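Ifi204 (Mus musculus domesticus, PDB 5YZW) probably senses foreign DNA in interferon-induced innate immunity, recognising it through HIN domains, each a tandem pair of OB folds. Local coordinates at residues T19-Y24 against D29-H34; T23-E28 against S184-Y189; G9-M14 against E42-K47. All blocks are in the same frame, centred on the assembly; numbering follows the deposited sequence.

Interaction 1: T19-Y24 against D29-H34; sequences TEPFTY and DKRMFH
Thr19 OG1 takes part in two hydrogen bonds, accepting from His34 N at 3.2 Å in a nearly straight line (178° at the hydrogen) and donating to Glu20 O at 2.8 Å. Its position between the backbone N and the carbonyl carbon (chi1 75°) lets the hydroxyl face the neighbouring strand, while Thr19 N bonds to His34 O at 2.9 Å. Further along, Phe22 and Met32 exchange N-H···O bonds in both directions, which identifies a hydrogen-bonded antiparallel pair. These residues belong to the beta hairpin of strands 11-25 and 30-38, part of the first OB fold. Thr23 and Arg31 form the next, non-hydrogen-bonded pair, and here the side chains supply the bond: Arg31 NH1 reaches Thr23 OG1 at 3.0 Å in the guanidinium plane, and one guanidinium face lies against the backbone of Pro21 and Phe22. On the other face of the hairpin, Met32 touches two rings. Its CG meets Phe22 CZ at 3.5 Å, and its SD makes oblique Met-aromatic contacts, 4.1 Å from the Tyr24 centroid. The Tyr24 edge meets Arg31 O, and a water joins that carbonyl to Tyr24 OH, lying 2.8 Å from the hydroxyl oxygen.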
loop_
_atom_site.group_PDB
_atom_site.type_symbol
_atom_site.label_atom_id
_atom_site.label_comp_id
_atom_site.label_asym_id
_atom_site.label_seq_id
_atom_site.Cartn_x
_atom_site.Cartn_y
_atom_site.Cartn_z
ATOM N N THR A 19 -1.215 -1.589 7.565
ATOM C CA THR A 19 -0.154 -2.575 7.759
ATOM C C THR A 19 0.535 -2.316 9.087
ATOM O O THR A 19 0.503 -1.204 9.618
ATOM C CB THR A 19 0.940 -2.538 6.679
ATOM O OG1 THR A 19 1.800 -1.400 6.898
ATOM C CG2 THR A 19 0.378 -2.539 5.267
ATOM N N GLU A 20 1.204 -3.353 9.595
ATOM C CA GLU A 20 2.122 -3.184 10.704
ATOM C C GLU A 20 3.213 -2.199 10.288
ATOM O O GLU A 20 3.452 -1.993 9.091
ATOM C CB GLU A 20 2.755 -4.529 11.082
ATOM C CG GLU A 20 3.583 -5.091 9.933
ATOM C CD GLU A 20 4.227 -6.445 10.235
ATOM O OE1 GLU A 20 4.323 -6.832 11.420
ATOM O OE2 GLU A 20 4.625 -7.124 9.266
ATOM N N PRO A 21 3.901 -1.590 11.244
ATOM C CA PRO A 21 5.045 -0.755 10.879
ATOM C C PRO A 21 6.227 -1.627 10.476
ATOM O O PRO A 21 6.344 -2.792 10.862
ATOM C CB PRO A 21 5.344 0.044 12.152
ATOM C CG PRO A 21 4.653 -0.691 13.251
ATOM C CD PRO A 21 3.525 -1.455 12.664
ATOM N N PHE A 22 7.113 -1.039 9.682
ATOM C CA PHE A 22 8.254 -1.781 9.166
ATOM C C PHE A 22 9.356 -0.785 8.846
ATOM O O PHE A 22 9.114 0.423 8.689
ATOM C CB PHE A 22 7.878 -2.625 7.935
ATOM C CG PHE A 22 7.406 -1.809 6.755
ATOM C CD1 PHE A 22 6.064 -1.491 6.602
ATOM C CD2 PHE A 22 8.312 -1.360 5.804
ATOM C CE1 PHE A 22 5.632 -0.732 5.522
ATOM C CE2 PHE A 22 7.900 -0.603 4.736
ATOM C CZ PHE A 22 6.553 -0.291 4.579
ATOM N N THR A 23 10.576 -1.307 8.827
ATOM C CA THR A 23 11.769 -0.534 8.523
ATOM C C THR A 23 11.972 -0.468 7.017
ATOM O O THR A 23 12.169 -1.499 6.367
ATOM C CB THR A 23 12.978 -1.169 9.211
ATOM O OG1 THR A 23 12.632 -1.530 10.559
ATOM C CG2 THR A 23 14.182 -0.248 9.192
ATOM N N TYR A 24 11.922 0.739 6.466
ATOM C CA TYR A 24 12.110 0.920 5.038
ATOM C C TYR A 24 13.482 1.476 4.698
ATOM O O TYR A 24 13.903 1.377 3.543
ATOM C CB TYR A 24 11.022 1.834 4.464
ATOM C CG TYR A 24 11.093 3.275 4.912
ATOM C CD1 TYR A 24 10.498 3.690 6.108
ATOM C CD2 TYR A 24 11.735 4.228 4.131
ATOM C CE1 TYR A 24 10.567 5.018 6.524
ATOM C CE2 TYR A 24 11.800 5.556 4.530
ATOM C CZ TYR A 24 11.212 5.943 5.726
ATOM O OH TYR A 24 11.283 7.247 6.130
ATOM N N ASP A 29 17.194 2.955 10.472
ATOM C CA ASP A 29 16.058 2.339 11.153
ATOM C C ASP A 29 14.811 3.216 11.010
ATOM O O ASP A 29 14.017 3.360 11.942
ATOM C CB ASP A 29 16.394 2.066 12.627
ATOM C CG ASP A 29 15.356 1.203 13.318
ATOM O OD1 ASP A 29 15.049 0.118 12.771
ATOM O OD2 ASP A 29 14.765 1.651 14.352
ATOM N N LYS A 30 14.656 3.830 9.833
ATOM C CA LYS A 30 13.478 4.648 9.561
ATOM C C LYS A 30 12.253 3.757 9.394
ATOM O O LYS A 30 12.310 2.722 8.720
ATOM C CB LYS A 30 13.680 5.495 8.305
ATOM C CG LYS A 30 14.778 6.549 8.402
ATOM C CD LYS A 30 14.484 7.710 7.443
ATOM C CE LYS A 30 15.770 8.428 7.052
ATOM N NZ LYS A 30 15.489 9.714 6.356
ATOM N N ARG A 31 11.135 4.164 10.008
ATOM C CA ARG A 31 9.927 3.351 10.043
ATOM C C ARG A 31 8.754 4.047 9.362
ATOM O O ARG A 31 8.657 5.283 9.342
ATOM C CB ARG A 31 9.530 2.992 11.487
ATOM C CG ARG A 31 10.682 2.461 12.336
ATOM C CD ARG A 31 10.750 0.929 12.337
ATOM N NE ARG A 31 9.625 0.275 13.010
ATOM C CZ ARG A 31 9.450 -1.046 13.026
ATOM N NH1 ARG A 31 10.326 -1.828 12.402
ATOM N NH2 ARG A 31 8.414 -1.588 13.664
ATOM N N MET A 32 7.845 3.228 8.830
ATOM C CA MET A 32 6.624 3.726 8.216
ATOM C C MET A 32 5.574 2.625 8.313
ATOM O O MET A 32 5.897 1.472 8.614
ATOM C CB MET A 32 6.880 4.142 6.764
ATOM C CG MET A 32 6.911 2.965 5.806
ATOM S SD MET A 32 7.362 3.439 4.135
ATOM C CE MET A 32 5.793 4.099 3.551
ATOM N N PHE A 33 4.300 2.991 8.096
ATOM C CA PHE A 33 3.294 2.005 7.715
ATOM C C PHE A 33 2.375 2.603 6.658
ATOM O O PHE A 33 2.415 3.807 6.365
ATOM C CB PHE A 33 2.490 1.449 8.906
ATOM C CG PHE A 33 1.745 2.498 9.706
ATOM C CD1 PHE A 33 0.471 2.905 9.328
ATOM C CD2 PHE A 33 2.302 3.044 10.842
ATOM C CE1 PHE A 33 -0.255 3.871 10.083
ATOM C CE2 PHE A 33 1.600 4.014 11.603
ATOM C CZ PHE A 33 0.326 4.421 11.212
ATOM N N HIS A 34 1.569 1.728 6.055
ATOM C CA HIS A 34 0.607 2.082 5.019
ATOM C C HIS A 34 -0.797 1.958 5.592
ATOM O O HIS A 34 -1.062 1.081 6.423
ATOM C CB HIS A 34 0.724 1.162 3.794
ATOM C CG HIS A 34 1.904 1.441 2.917
ATOM N ND1 HIS A 34 1.856 2.316 1.852
ATOM C CD2 HIS A 34 3.153 0.924 2.921
ATOM C CE1 HIS A 34 3.037 2.349 1.260
ATOM N NE2 HIS A 34 3.845 1.519 1.895
HETATM O O HOH W 1 10.284 7.480 8.704
#

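Interaction 2: T23-E28 against S184-Y189; sequences TYDLKE and SVRHSY
Arg186 and Tyr24 meet with their flat groups nearly perpendicular, the ring and guanidinium planes being 81° apart, and Asp25 receives the charged end of the arginine. The contact joins the two OB folds of the HIN domain: 23-28 forms the tip of a hairpin in the first, while 184-189 is the loop between strands 180-183 and 189-192 of the second. Within that loop a type I beta turn runs from Val185 to Ser188, closed by the bond from Ser188 N to Val185 O, with Arg186 and His187 at its two central positions.

From the turn the Arg186 chain runs out extended from CG to NE, with CG trans to the backbone N (chi1 -175°). This carries the guanidinium past the tyrosine, whose edge is directed at one guanidinium face. Tyr24 CE2 comes within 3.6 Å of Arg186 NH2, and nearer the backbone Tyr24 CB lies 3.5 Å from Arg186 O. His187, the next residue of the turn, presents its edge to the face of the same tyrosine in an offset edge-to-face pair, centroids 5.5 Å apart. Its ND1 is hydrogen-bonded to Lys47 NZ of strand 43-48.

The two carboxylate oxygens of Asp25 have separate tasks. OD1 accepts from Lys27 N at 3.0 Å, an Asx turn that fixes the carboxylate against its own loop; a weak bond from Glu28 N adds to it. OD2 makes the salt bridge, and Arg186 NH2 approaches it from the anti side at 3.1 Å, 25° out of the carboxylate plane, yet almost within the plane of the guanidinium.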
loop_
_atom_site.group_PDB
_atom_site.type_symbol
_atom_site.label_atom_id
_atom_site.label_comp_id
_atom_site.label_asym_id
_atom_site.label_seq_id
_atom_site.Cartn_x
_atom_site.Cartn_y
_atom_site.Cartn_z
ATOM N N THR A 23 10.576 -1.307 8.827
ATOM C CA THR A 23 11.769 -0.534 8.523
ATOM C C THR A 23 11.972 -0.468 7.017
ATOM O O THR A 23 12.169 -1.499 6.367
ATOM C CB THR A 23 12.978 -1.169 9.211
ATOM O OG1 THR A 23 12.632 -1.530 10.559
ATOM C CG2 THR A 23 14.182 -0.248 9.192
ATOM N N TYR A 24 11.922 0.739 6.466
ATOM C CA TYR A 24 12.110 0.920 5.038
ATOM C C TYR A 24 13.482 1.476 4.698
ATOM O O TYR A 24 13.903 1.377 3.543
ATOM C CB TYR A 24 11.022 1.834 4.464
ATOM C CG TYR A 24 11.093 3.275 4.912
ATOM C CD1 TYR A 24 10.498 3.690 6.108
ATOM C CD2 TYR A 24 11.735 4.228 4.131
ATOM C CE1 TYR A 24 10.567 5.018 6.524
ATOM C CE2 TYR A 24 11.800 5.556 4.530
ATOM C CZ TYR A 24 11.212 5.943 5.726
ATOM O OH TYR A 24 11.283 7.247 6.130
ATOM N N ASP A 25 14.190 2.050 5.665
ATOM C CA ASP A 25 15.584 2.451 5.481
ATOM C C ASP A 25 16.363 1.772 6.605
ATOM O O ASP A 25 16.320 2.216 7.759
ATOM C CB ASP A 25 15.715 3.978 5.480
ATOM C CG ASP A 25 17.157 4.462 5.344
ATOM O OD1 ASP A 25 18.093 3.726 5.719
ATOM O OD2 ASP A 25 17.354 5.594 4.850
ATOM N N LEU A 26 17.066 0.681 6.267
ATOM C CA LEU A 26 17.726 -0.110 7.299
ATOM C C LEU A 26 18.918 0.609 7.908
ATOM O O LEU A 26 19.307 0.280 9.032
ATOM C CB LEU A 26 18.182 -1.467 6.746
ATOM C CG LEU A 26 17.125 -2.580 6.712
ATOM C CD1 LEU A 26 17.713 -3.887 6.157
ATOM C CD2 LEU A 26 16.481 -2.801 8.080
ATOM N N LYS A 27 19.493 1.585 7.203
ATOM C CA LYS A 27 20.691 2.257 7.701
ATOM C C LYS A 27 20.396 3.053 8.966
ATOM O O LYS A 27 21.151 2.981 9.945
ATOM C CB LYS A 27 21.266 3.170 6.618
ATOM C CG LYS A 27 22.528 3.914 7.031
ATOM C CD LYS A 27 23.358 4.300 5.807
ATOM C CE LYS A 27 24.522 5.206 6.192
ATOM N NZ LYS A 27 25.337 5.593 5.004
ATOM N N GLU A 28 19.303 3.823 8.956
ATOM C CA GLU A 28 18.904 4.667 10.080
ATOM C C GLU A 28 17.615 4.191 10.741
ATOM O O GLU A 28 17.017 4.940 11.514
ATOM C CB GLU A 28 18.757 6.129 9.646
ATOM C CG GLU A 28 19.682 6.516 8.503
ATOM C CD GLU A 28 19.929 8.016 8.394
ATOM O OE1 GLU A 28 20.304 8.642 9.409
ATOM O OE2 GLU A 28 19.757 8.568 7.283
ATOM N N SER A 184 9.395 -4.436 -6.298
ATOM C CA SER A 184 9.598 -3.861 -4.979
ATOM C C SER A 184 10.392 -2.567 -5.098
ATOM O O SER A 184 11.323 -2.466 -5.903
ATOM C CB SER A 184 10.337 -4.858 -4.092
ATOM O OG SER A 184 11.695 -4.966 -4.497
ATOM N N VAL A 185 10.004 -1.568 -4.305
ATOM C CA VAL A 185 10.673 -0.271 -4.243
ATOM C C VAL A 185 10.798 0.138 -2.779
ATOM O O VAL A 185 10.378 -0.590 -1.869
ATOM C CB VAL A 185 9.931 0.826 -5.041
ATOM C CG1 VAL A 185 10.008 0.573 -6.559
ATOM C CG2 VAL A 185 8.500 0.951 -4.565
ATOM N N ARG A 186 11.343 1.341 -2.562
ATOM C CA ARG A 186 11.746 1.768 -1.222
ATOM C C ARG A 186 10.606 1.690 -0.195
ATOM O O ARG A 186 10.839 1.323 0.967
ATOM C CB ARG A 186 12.300 3.191 -1.285
ATOM C CG ARG A 186 12.865 3.697 0.043
ATOM C CD ARG A 186 13.568 5.019 -0.161
ATOM N NE ARG A 186 13.820 5.746 1.083
ATOM C CZ ARG A 186 14.804 5.467 1.937
ATOM N NH1 ARG A 186 15.632 4.459 1.696
ATOM N NH2 ARG A 186 14.960 6.198 3.034
ATOM N N HIS A 187 9.378 2.050 -0.581
ATOM C CA HIS A 187 8.265 2.059 0.374
ATOM C C HIS A 187 7.397 0.814 0.279
ATOM O O HIS A 187 6.302 0.790 0.854
ATOM C CB HIS A 187 7.386 3.302 0.198
ATOM C CG HIS A 187 8.103 4.590 0.456
ATOM N ND1 HIS A 187 7.708 5.790 -0.097
ATOM C CD2 HIS A 187 9.200 4.862 1.203
ATOM C CE1 HIS A 187 8.538 6.741 0.288
ATOM N NE2 HIS A 187 9.454 6.204 1.073
ATOM N N SER A 188 7.852 -0.216 -0.432
ATOM C CA SER A 188 7.031 -1.403 -0.606
ATOM C C SER A 188 6.866 -2.163 0.693
ATOM O O SER A 188 7.696 -2.114 1.611
ATOM C CB SER A 188 7.617 -2.376 -1.657
ATOM O OG SER A 188 7.753 -1.764 -2.925
ATOM N N TYR A 189 5.785 -2.928 0.730
ATOM C CA TYR A 189 5.508 -3.814 1.844
ATOM C C TYR A 189 4.803 -5.035 1.278
ATOM O O TYR A 189 4.038 -4.940 0.315
ATOM C CB TYR A 189 4.631 -3.128 2.928
ATOM C CG TYR A 189 4.170 -4.098 4.000
ATOM C CD1 TYR A 189 4.984 -4.402 5.090
ATOM C CD2 TYR A 189 2.937 -4.727 3.912
ATOM C CE1 TYR A 189 4.571 -5.321 6.070
ATOM C CE2 TYR A 189 2.512 -5.635 4.878
ATOM C CZ TYR A 189 3.328 -5.936 5.951
ATOM O OH TYR A 189 2.890 -6.839 6.905
#

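Interaction 3: G9-M14 against E42-K47; sequences GPKQVM and EFFRVK
Two successive bends, at chi3 (-59°) and chi4 (-58°), fold the end of the Lys11 chain over the ring of Phe44, after a first part that leaves the backbone extended. Phe44 has its CG beside the backbone N and opposite the carbonyl carbon (chi1 -59°), which sends the ring out to meet the lysine, the two side chains coming from opposite directions.

The methylenes do most of the touching. Lys11 CD lies 3.6 Å from Phe44 CE1, and Lys11 CE stands over the face, 4.0 Å from the ring centroid and close to the ring normal, so it qualifies as a CH-pi contact. Lys11 NZ is 4.5 Å from the same centroid, an off-centre cation-pi contact in which the ammonium is nearer the CZ rim, 3.9 Å from Phe44 CZ.

In the fold, strands 11-25 and 43-48 are not paired with each other: strand 30-38 lies between them in the curled sheet of the first OB fold. The backbone of Lys11 bonds to Ile65 and that of Phe44 to Val37. The two side chains meet across the curl, with Leu75 of strand 74-77 touching both. A weak hydrogen bond to Tyr68 OH gives the ammonium a further partner, while Glu42 OE1, though of opposite charge, stays 5.9 Å from Lys11 NZ. With an alanine in place of Phe44, the folded methylenes of Lys11 would probably lose the flat surface they rest on, and the ammonium, without its ring partner, would be freer to turn about chi3 and chi4.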
loop_
_atom_site.group_PDB
_atom_site.type_symbol
_atom_site.label_atom_id
_atom_site.label_comp_id
_atom_site.label_asym_id
_atom_site.label_seq_id
_atom_site.Cartn_x
_atom_site.Cartn_y
_atom_site.Cartn_z
ATOM N N GLY A 9 -5.481 20.790 5.421
ATOM C CA GLY A 9 -6.483 19.983 6.083
ATOM C C GLY A 9 -7.349 20.878 6.939
ATOM O O GLY A 9 -7.338 22.105 6.770
ATOM N N PRO A 10 -8.128 20.290 7.877
ATOM C CA PRO A 10 -8.147 18.834 8.128
ATOM C C PRO A 10 -9.042 18.011 7.185
ATOM O O PRO A 10 -10.099 18.490 6.766
ATOM C CB PRO A 10 -8.674 18.743 9.560
ATOM C CG PRO A 10 -9.641 19.976 9.686
ATOM C CD PRO A 10 -9.073 21.035 8.743
ATOM N N LYS A 11 -8.599 16.797 6.841
ATOM C CA LYS A 11 -9.437 15.814 6.153
ATOM C C LYS A 11 -9.939 14.806 7.177
ATOM O O LYS A 11 -9.141 14.221 7.921
ATOM C CB LYS A 11 -8.676 15.067 5.042
ATOM C CG LYS A 11 -9.603 14.223 4.108
ATOM C CD LYS A 11 -8.812 13.309 3.094
ATOM C CE LYS A 11 -7.907 14.130 2.210
ATOM N NZ LYS A 11 -8.678 15.167 1.455
ATOM N N GLN A 12 -11.248 14.585 7.198
ATOM C CA GLN A 12 -11.891 13.723 8.183
ATOM C C GLN A 12 -12.175 12.384 7.534
ATOM O O GLN A 12 -12.950 12.316 6.577
ATOM C CB GLN A 12 -13.200 14.332 8.701
ATOM C CG GLN A 12 -13.057 15.199 9.922
ATOM C CD GLN A 12 -14.405 15.647 10.469
ATOM O OE1 GLN A 12 -15.442 15.037 10.176
ATOM N NE2 GLN A 12 -14.394 16.700 11.290
ATOM N N VAL A 13 -11.560 11.316 8.052
ATOM C CA VAL A 13 -11.618 10.015 7.390
ATOM C C VAL A 13 -11.868 8.893 8.389
ATOM O O VAL A 13 -11.585 9.005 9.584
ATOM C CB VAL A 13 -10.337 9.703 6.568
ATOM C CG1 VAL A 13 -10.098 10.769 5.531
ATOM C CG2 VAL A 13 -9.111 9.593 7.482
ATOM N N MET A 14 -12.386 7.788 7.865
ATOM C CA MET A 14 -12.400 6.529 8.585
ATOM C C MET A 14 -11.245 5.655 8.101
ATOM O O MET A 14 -11.035 5.511 6.897
ATOM C CB MET A 14 -13.719 5.786 8.398
ATOM C CG MET A 14 -13.830 4.626 9.380
ATOM S SD MET A 14 -15.286 3.601 9.195
ATOM C CE MET A 14 -16.460 4.457 10.263
ATOM N N GLU A 42 -14.665 9.297 -1.151
ATOM C CA GLU A 42 -13.385 8.953 -1.767
ATOM C C GLU A 42 -12.542 8.143 -0.793
ATOM O O GLU A 42 -12.735 8.204 0.420
ATOM C CB GLU A 42 -12.590 10.197 -2.175
ATOM C CG GLU A 42 -13.185 11.033 -3.284
ATOM C CD GLU A 42 -12.374 12.285 -3.518
ATOM O OE1 GLU A 42 -12.407 13.186 -2.638
ATOM O OE2 GLU A 42 -11.687 12.356 -4.564
ATOM N N PHE A 43 -11.594 7.376 -1.326
ATOM C CA PHE A 43 -10.633 6.702 -0.471
ATOM C C PHE A 43 -9.228 7.142 -0.837
ATOM O O PHE A 43 -8.957 7.546 -1.970
ATOM C CB PHE A 43 -10.762 5.179 -0.528
ATOM C CG PHE A 43 -10.276 4.546 -1.806
ATOM C CD1 PHE A 43 -11.135 4.375 -2.877
ATOM C CD2 PHE A 43 -8.980 4.060 -1.907
ATOM C CE1 PHE A 43 -10.700 3.769 -4.047
ATOM C CE2 PHE A 43 -8.538 3.452 -3.083
ATOM C CZ PHE A 43 -9.404 3.308 -4.146
ATOM N N PHE A 44 -8.346 7.095 0.143
ATOM C CA PHE A 44 -6.992 7.596 -0.013
ATOM C C PHE A 44 -6.011 6.567 0.507
ATOM O O PHE A 44 -6.264 5.907 1.524
ATOM C CB PHE A 44 -6.799 8.923 0.725
ATOM C CG PHE A 44 -7.738 10.016 0.255
ATOM C CD1 PHE A 44 -8.995 10.160 0.805
ATOM C CD2 PHE A 44 -7.368 10.850 -0.786
ATOM C CE1 PHE A 44 -9.854 11.158 0.357
ATOM C CE2 PHE A 44 -8.222 11.839 -1.247
ATOM C CZ PHE A 44 -9.458 12.001 -0.667
ATOM N N ARG A 45 -4.879 6.446 -0.181
ATOM C CA ARG A 45 -3.779 5.621 0.289
ATOM C C ARG A 45 -2.780 6.510 1.017
ATOM O O ARG A 45 -2.352 7.532 0.482
ATOM C CB ARG A 45 -3.137 4.881 -0.888
ATOM C CG ARG A 45 -3.853 3.594 -1.181
ATOM C CD ARG A 45 -3.615 3.104 -2.611
ATOM N NE ARG A 45 -4.472 1.962 -2.922
ATOM C CZ ARG A 45 -4.244 1.092 -3.900
ATOM N NH1 ARG A 45 -3.174 1.224 -4.677
ATOM N NH2 ARG A 45 -5.086 0.088 -4.099
ATOM N N VAL A 46 -2.452 6.138 2.251
ATOM C CA VAL A 46 -1.712 6.979 3.180
ATOM C C VAL A 46 -0.384 6.318 3.506
ATOM O O VAL A 46 -0.342 5.123 3.827
ATOM C CB VAL A 46 -2.507 7.218 4.480
ATOM C CG1 VAL A 46 -1.725 8.134 5.427
ATOM C CG2 VAL A 46 -3.869 7.818 4.159
ATOM N N LYS A 47 0.681 7.111 3.477
ATOM C CA LYS A 47 1.995 6.736 3.972
ATOM C C LYS A 47 2.258 7.499 5.261
ATOM O O LYS A 47 2.307 8.736 5.257
ATOM C CB LYS A 47 3.067 7.052 2.934
ATOM C CG LYS A 47 3.180 6.005 1.831
ATOM C CD LYS A 47 3.972 6.557 0.634
ATOM C CE LYS A 47 4.281 5.466 -0.408
ATOM N NZ LYS A 47 5.112 6.038 -1.494
#

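Overall arrangement
Starting from the N terminus, 9-14 opens the loop that interaction 3 closes at 42-47. Interaction 1 is nested inside it, a short hairpin closure between 19-24 and 29-34. Interaction 2 starts from the same hairpin at 23-28, sharing Thr23 and Tyr24, but closes only at 184-189, so it crosses interaction 3. Interactions 1 and 3 lie within the first OB fold, about 19 Å apart between centres, whereas interaction 2 joins that fold to the second. The three also meet directly: His34 NE2 probably bonds to His187 O, Lys47 NZ to His187 ND1, and Met32 packs on Lys47, linking the hairpin, strand 43-48 and the 184-189 loop.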